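Local coordinates for diaminopimelate decarboxylase (Methanocaldococcus jannaschii, PDB 1TWI) that catalyses the decarboxylation of meso-diaminopimelate to L-lysine with pyridoxal 5'-phosphate as cofactor, the last step of lysine biosynthesis, and works as a homodimer, at the interface of chains A and B. Numbering follows the deposited sequence. Chains: chain A/B, Diaminopimelate decarboxylase.

The interface of chains A and B. Residues chain A 72-74, 414-416; chain B 426-428.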
loop_
_atom_site.group_PDB
_atom_site.type_symbol
_atom_site.label_atom_id
_atom_site.label_comp_id
_atom_site.label_asym_id
_atom_site.label_seq_id
_atom_site.Cartn_x
_atom_site.Cartn_y
_atom_site.Cartn_z
ATOM N N ALA A 72 14.904 1.084 -2.672
ATOM C CA ALA A 72 16.089 0.400 -2.142
ATOM C C ALA A 72 16.424 -0.875 -2.923
ATOM O O ALA A 72 17.026 -1.801 -2.367
ATOM C CB ALA A 72 15.914 0.064 -0.622
ATOM N N ASN A 73 16.042 -0.925 -4.200
ATOM C CA ASN A 73 16.377 -2.074 -5.030
ATOM C C ASN A 73 17.934 -2.173 -5.036
ATOM O O ASN A 73 18.648 -1.156 -5.235
ATOM C CB ASN A 73 15.811 -1.916 -6.457
ATOM C CG ASN A 73 16.434 -2.914 -7.423
ATOM O OD1 ASN A 73 17.551 -2.707 -7.904
ATOM N ND2 ASN A 73 15.742 -4.019 -7.675
ATOM N N LEU A 74 18.472 -3.388 -4.840
ATOM C CA LEU A 74 19.920 -3.540 -4.683
ATOM C C LEU A 74 20.755 -3.019 -5.837
ATOM O O LEU A 74 21.862 -2.511 -5.631
ATOM C CB LEU A 74 20.301 -5.029 -4.381
ATOM C CG LEU A 74 21.736 -5.319 -3.864
ATOM C CD1 LEU A 74 21.986 -4.518 -2.568
ATOM C CD2 LEU A 74 21.883 -6.871 -3.559
ATOM N N ILE A 414 16.794 -6.171 -13.182
ATOM C CA ILE A 414 17.269 -5.911 -11.817
ATOM C C ILE A 414 16.274 -6.326 -10.739
ATOM O O ILE A 414 16.580 -6.235 -9.540
ATOM C CB ILE A 414 17.672 -4.430 -11.574
ATOM C CG1 ILE A 414 16.500 -3.479 -11.910
ATOM C CG2 ILE A 414 18.900 -4.104 -12.503
ATOM C CD1 ILE A 414 16.756 -2.043 -11.356
ATOM N N ARG A 415 15.077 -6.756 -11.145
ATOM C CA ARG A 415 14.149 -7.311 -10.157
ATOM C C ARG A 415 13.370 -8.374 -10.888
ATOM O O ARG A 415 12.825 -8.121 -11.952
ATOM C CB ARG A 415 13.198 -6.235 -9.572
ATOM C CG ARG A 415 12.314 -6.830 -8.443
ATOM C CD ARG A 415 11.109 -5.958 -8.042
ATOM N NE ARG A 415 10.215 -6.789 -7.245
ATOM C CZ ARG A 415 10.245 -6.857 -5.924
ATOM N NH1 ARG A 415 11.112 -6.113 -5.236
ATOM N NH2 ARG A 415 9.436 -7.697 -5.291
ATOM N N GLU A 416 13.308 -9.590 -10.349
ATOM C CA GLU A 416 12.540 -10.637 -11.031
ATOM C C GLU A 416 11.106 -10.536 -10.565
ATOM O O GLU A 416 10.815 -10.032 -9.458
ATOM C CB GLU A 416 13.124 -12.016 -10.687
ATOM C CG GLU A 416 12.563 -13.185 -11.454
ATOM C CD GLU A 416 12.510 -13.001 -12.963
ATOM O OE1 GLU A 416 11.545 -12.373 -13.394
ATOM O OE2 GLU A 416 13.410 -13.484 -13.698
ATOM N N LYS B 426 14.550 -10.848 -4.676
ATOM C CA LYS B 426 14.168 -10.742 -6.077
ATOM C C LYS B 426 15.065 -9.733 -6.787
ATOM O O LYS B 426 14.881 -9.524 -7.971
ATOM C CB LYS B 426 12.709 -10.252 -6.212
ATOM C CG LYS B 426 11.690 -11.245 -5.674
ATOM C CD LYS B 426 11.729 -12.551 -6.529
ATOM C CE LYS B 426 10.937 -13.674 -5.792
ATOM N NZ LYS B 426 10.814 -14.764 -6.690
ATOM N N ASP B 427 16.035 -9.127 -6.098
ATOM C CA ASP B 427 16.871 -8.082 -6.733
ATOM C C ASP B 427 18.065 -8.687 -7.399
ATOM O O ASP B 427 18.646 -9.646 -6.886
ATOM C CB ASP B 427 17.356 -7.020 -5.709
ATOM C CG ASP B 427 16.227 -6.267 -5.023
ATOM O OD1 ASP B 427 15.032 -6.482 -5.344
ATOM O OD2 ASP B 427 16.564 -5.407 -4.141
ATOM N N ILE B 428 18.472 -8.129 -8.541
ATOM C CA ILE B 428 19.610 -8.707 -9.258
ATOM C C ILE B 428 20.576 -7.590 -9.613
ATOM O O ILE B 428 20.181 -6.632 -10.291
ATOM C CB ILE B 428 19.167 -9.293 -10.597
ATOM C CG1 ILE B 428 18.021 -10.314 -10.410
ATOM C CG2 ILE B 428 20.394 -9.999 -11.294
ATOM C CD1 ILE B 428 18.496 -11.572 -9.754
HETATM O O HOH W 1 13.468 -4.345 -5.937
HETATM O O HOH W 2 15.193 -3.964 -2.162
#
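B:Asp427 turns its carboxylate anti to its own carbonyl carbon (chi1 -61°), towards the loop before helix 74-82 of chain A, and A:Arg415, with CG anti to the backbone N (chi1 -175°) and a chain extended from CG to NE, brings its guanidinium across to the same carboxylate. OD2 of B:Asp427 accepts from the backbone N of A:Leu74 at 2.9 Å, the amide coming from above the carboxylate plane. That N-H belongs to the first residue of the helix, so the carboxylate sits at the helix start in the manner of an N-cap, and the helix dipole may help to steady its charge. CB of A:Leu74 packs on CB of B:Asp427. The other oxygen, OD1, forms a loose salt bridge with NH1 of A:Arg415 at 3.9 Å, the guanidinium and carboxylate planes 64° apart. Water 1 bridges the pair: lying in the guanidinium plane, it hydrogen-bonds to A:Arg415 NH1, B:Asp427 OD1 and A:Asn73 ND2. Water 2 joins OD2 to the carbonyl of A:Ala72. A:Asn73 ND2 also donates to A:Ile414 O at 3.0 Å, tying the loop before helix 74-82 to strand 410-415, while B:Ile428 N reaches this oxygen at 2.9 Å from the opposite face of the carbonyl plane. Two residues further along chain A, A:Glu416 N donates to B:Lys426 O at 2.9 Å. CB of B:Lys426 lies over the centre of one guanidinium face of A:Arg415, 4.2 Å above it. The backbone bonds flank an antiparallel bridge between A:Arg415 and B:Asp427, adding the C-terminal segment of chain B to the end of strand 410-415. This patch, with its two-fold twin, helps hold the homodimer together. Its centre is about 26 Å from A:Cys358, the predicted proton donor, and it lies where the chain B tail meets the end of strand 410-415 and the start of helix 74-82 of chain A.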